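Local coordinates for protein Apc35852 (Geobacillus stearothermophilus, PDB 1U9C) that is of unknown function but belongs to the DJ-1/PfpI family, whose members include chaperones and cysteine proteases, at residues A[6-11]-A[90-95]. Sequence-based numbering, arbitrary orientation.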
ATOM      1  N   LYS A   6      17.758   6.299  -6.161  1.00 24.45           N
ATOM      2  CA  LYS A   6      16.314   6.215  -6.385  1.00 22.71           C
ATOM      3  C   LYS A   6      15.577   6.704  -5.141  1.00 23.77           C
ATOM      4  O   LYS A   6      16.059   6.602  -4.000  1.00 23.71           O
ATOM      5  CB  LYS A   6      15.977   4.760  -6.675  1.00 23.29           C
ATOM      6  CG  LYS A   6      16.589   4.181  -7.955  1.00 24.98           C
ATOM      7  CD  LYS A   6      15.984   4.814  -9.203  1.00 24.64           C
ATOM      8  CE  LYS A   6      16.568   4.241 -10.515  1.00 26.63           C
ATOM      9  NZ  LYS A   6      16.168   5.012 -11.678  1.00 28.81           N
ATOM     10  N   ARG A   7      14.379   7.187  -5.382  1.00 23.10           N
ATOM     11  CA  ARG A   7      13.534   7.796  -4.367  1.00 24.40           C
ATOM     12  C   ARG A   7      12.215   7.070  -4.341  1.00 22.17           C
ATOM     13  O   ARG A   7      11.571   6.834  -5.355  1.00 21.41           O
ATOM     14  CB  ARG A   7      13.286   9.268  -4.639  1.00 25.13           C
ATOM     15  CG  ARG A   7      14.516  10.189  -4.747  1.00 27.72           C
ATOM     16  CD  ARG A   7      14.178  11.660  -4.817  1.00 30.16           C
ATOM     17  NE  ARG A   7      13.552  12.157  -3.582  1.00 34.28           N
ATOM     18  CZ  ARG A   7      12.507  13.002  -3.485  1.00 33.98           C
ATOM     19  NH1 ARG A   7      11.841  13.482  -4.533  1.00 36.14           N
ATOM     20  NH2 ARG A   7      12.098  13.353  -2.269  1.00 38.13           N
ATOM     21  N   VAL A   8      11.785   6.712  -3.150  1.00 22.14           N
ATOM     22  CA  VAL A   8      10.544   5.967  -2.903  1.00 20.85           C
ATOM     23  C   VAL A   8       9.629   6.794  -2.006  1.00 21.05           C
ATOM     24  O   VAL A   8      10.041   7.255  -0.949  1.00 21.85           O
ATOM     25  CB  VAL A   8      10.777   4.569  -2.281  1.00 22.22           C
ATOM     26  CG1 VAL A   8       9.501   3.850  -2.063  1.00 21.76           C
ATOM     27  CG2 VAL A   8      11.708   3.757  -3.151  1.00 22.03           C
ATOM     28  N   LEU A   9       8.382   6.940  -2.430  1.00 19.45           N
ATOM     29  CA  LEU A   9       7.340   7.586  -1.625  1.00 20.05           C
ATOM     30  C   LEU A   9       6.516   6.486  -0.955  1.00 19.34           C
ATOM     31  O   LEU A   9       5.959   5.635  -1.643  1.00 20.79           O
ATOM     32  CB  LEU A   9       6.425   8.421  -2.521  1.00 19.89           C
ATOM     33  CG  LEU A   9       5.221   9.057  -1.836  1.00 20.42           C
ATOM     34  CD1 LEU A   9       5.645  10.081  -0.806  1.00 20.01           C
ATOM     35  CD2 LEU A   9       4.303   9.658  -2.892  1.00 21.10           C
ATOM     36  N   MET A  10       6.431   6.491   0.371  1.00 19.68           N
ATOM     37  CA  MET A  10       5.554   5.550   1.084  1.00 19.22           C
ATOM     38  C   MET A  10       4.366   6.271   1.659  1.00 20.76           C
ATOM     39  O   MET A  10       4.589   7.369   2.210  1.00 21.02           O
ATOM     40  CB  MET A  10       6.327   4.846   2.194  1.00 20.45           C
ATOM     41  CG  MET A  10       7.524   4.042   1.647  1.00 19.75           C
ATOM     42  SD  MET A  10       8.364   3.017   2.888  1.00 21.56           S
ATOM     43  CE  MET A  10       7.200   1.674   3.053  1.00 23.84           C
ATOM     44  N   VAL A  11       3.158   5.750   1.472  1.00 19.69           N
ATOM     45  CA  VAL A  11       1.967   6.451   1.958  1.00 19.65           C
ATOM     46  C   VAL A  11       1.160   5.492   2.795  1.00 18.40           C
ATOM     47  O   VAL A  11       0.798   4.407   2.366  1.00 19.23           O
ATOM     48  CB  VAL A  11       1.116   6.986   0.795  1.00 20.67           C
ATOM     49  CG1 VAL A  11      -0.025   7.835   1.350  1.00 21.49           C
ATOM     50  CG2 VAL A  11       1.918   7.814  -0.185  1.00 21.05           C
ATOM     51  N   PHE A  90       9.640  11.035  -7.554  1.00 23.54           N
ATOM     52  CA  PHE A  90       9.832   9.697  -6.999  1.00 23.36           C
ATOM     53  C   PHE A  90       9.806   8.645  -8.077  1.00 23.75           C
ATOM     54  O   PHE A  90       8.986   8.712  -8.970  1.00 27.10           O
ATOM     55  CB  PHE A  90       8.741   9.395  -5.992  1.00 24.05           C
ATOM     56  CG  PHE A  90       8.793  10.278  -4.809  1.00 21.74           C
ATOM     57  CD1 PHE A  90       9.676  10.045  -3.787  1.00 22.91           C
ATOM     58  CD2 PHE A  90       7.958  11.400  -4.737  1.00 23.65           C
ATOM     59  CE1 PHE A  90       9.787  10.917  -2.735  1.00 25.06           C
ATOM     60  CE2 PHE A  90       8.036  12.267  -3.663  1.00 26.96           C
ATOM     61  CZ  PHE A  90       8.947  12.015  -2.659  1.00 26.46           C
ATOM     62  N   ASP A  91      10.627   7.620  -7.937  1.00 20.69           N
ATOM     63  CA  ASP A  91      10.713   6.495  -8.854  1.00 20.66           C
ATOM     64  C   ASP A  91       9.673   5.440  -8.587  1.00 18.15           C
ATOM     65  O   ASP A  91       9.307   4.682  -9.453  1.00 20.69           O
ATOM     66  CB  ASP A  91      12.099   5.920  -8.764  1.00 20.99           C
ATOM     67  CG  ASP A  91      13.119   6.949  -9.034  1.00 22.44           C
ATOM     68  OD1 ASP A  91      13.379   7.227 -10.244  1.00 24.81           O
ATOM     69  OD2 ASP A  91      13.767   7.558  -8.155  1.00 22.99           O
ATOM     70  N   ALA A  92       9.176   5.376  -7.345  1.00 19.37           N
ATOM     71  CA  ALA A  92       8.200   4.368  -6.922  1.00 19.17           C
ATOM     72  C   ALA A  92       7.301   4.934  -5.817  1.00 20.03           C
ATOM     73  O   ALA A  92       7.795   5.752  -4.996  1.00 19.51           O
ATOM     74  CB  ALA A  92       8.836   3.061  -6.431  1.00 20.40           C
ATOM     75  N   ILE A  93       6.075   4.438  -5.743  1.00 19.45           N
ATOM     76  CA  ILE A  93       5.191   4.699  -4.570  1.00 19.61           C
ATOM     77  C   ILE A  93       4.853   3.327  -4.040  1.00 19.01           C
ATOM     78  O   ILE A  93       4.616   2.352  -4.771  1.00 20.66           O
ATOM     79  CB  ILE A  93       3.940   5.516  -5.005  1.00 19.35           C
ATOM     80  CG1 ILE A  93       3.108   5.853  -3.767  1.00 20.49           C
ATOM     81  CG2 ILE A  93       3.089   4.817  -6.031  1.00 20.07           C
ATOM     82  CD1 ILE A  93       1.945   6.818  -4.127  1.00 21.10           C
ATOM     83  N   PHE A  94       4.797   3.263  -2.687  1.00 20.10           N
ATOM     84  CA  PHE A  94       4.489   2.043  -1.958  1.00 18.45           C
ATOM     85  C   PHE A  94       3.380   2.298  -0.942  1.00 20.25           C
ATOM     86  O   PHE A  94       3.537   3.176  -0.111  1.00 19.85           O
ATOM     87  CB  PHE A  94       5.773   1.566  -1.257  1.00 20.50           C
ATOM     88  CG  PHE A  94       5.703   0.143  -0.773  1.00 20.32           C
ATOM     89  CD1 PHE A  94       6.268  -0.889  -1.500  1.00 21.05           C
ATOM     90  CD2 PHE A  94       4.999  -0.202   0.389  1.00 20.62           C
ATOM     91  CE1 PHE A  94       6.166  -2.194  -1.070  1.00 20.88           C
ATOM     92  CE2 PHE A  94       4.907  -1.516   0.790  1.00 21.06           C
ATOM     93  CZ  PHE A  94       5.504  -2.493   0.035  1.00 21.44           C
ATOM     94  N   LEU A  95       2.325   1.509  -1.021  1.00 18.32           N
ATOM     95  CA  LEU A  95       1.147   1.622  -0.136  1.00 18.30           C
ATOM     96  C   LEU A  95       1.010   0.439   0.769  1.00 18.65           C
ATOM     97  O   LEU A  95       0.492  -0.599   0.370  1.00 19.41           O
ATOM     98  CB  LEU A  95      -0.135   1.742  -1.000  1.00 19.88           C
ATOM     99  CG  LEU A  95      -0.181   2.891  -1.993  1.00 21.99           C
ATOM    100  CD1 LEU A  95      -1.526   2.893  -2.728  1.00 22.18           C
ATOM    101  CD2 LEU A  95       0.141   4.153  -1.458  1.00 22.72           C
TER
HETATM  102  O   HOH W   1      13.371   5.130 -11.998  1.00 27.08           O
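K6 lays its CD against the D91 carboxylate and holds NZ 3.8 Å from D91 OD1, a long salt bridge that a water spans by bonding both atoms; NZ also bonds the carbonyl of R223. The other carboxylate oxygen, D91 OD2, turns its anti lone pair to the backbone N of R7 at 2.9 Å. R7 O in return accepts D91 N, and weakly A92 N. Bent at chi3 (65°), the R7 side chain sets its guanidinium over one face of the F90 ring, R7 CZ 4.1 Å from the F90 centroid, an off-centre cation-pi contact with the planes 31° apart; NH1 bonds G89 O and NE makes a salt bridge with D44. From V8 onward, strands 7-11 and 92-95 run parallel, neighbours in the central sheet of this DJ-1/PfpI alpha/beta fold. L9 N bonds A92 O almost straight (173°), while L9 CB covers the opposite F90 face, 3.9 Å from the centroid. An alanine in place of F90 would probably leave the guanidinium to its polar partners and open a gap beside L9 CB. L9 O takes F94 N at 2.8 Å. M10 CE meets F94 CD2, both side chains against P34 of helix 28-40. V11 N bonds F94 O, and V11 CB packs on L95 CD2.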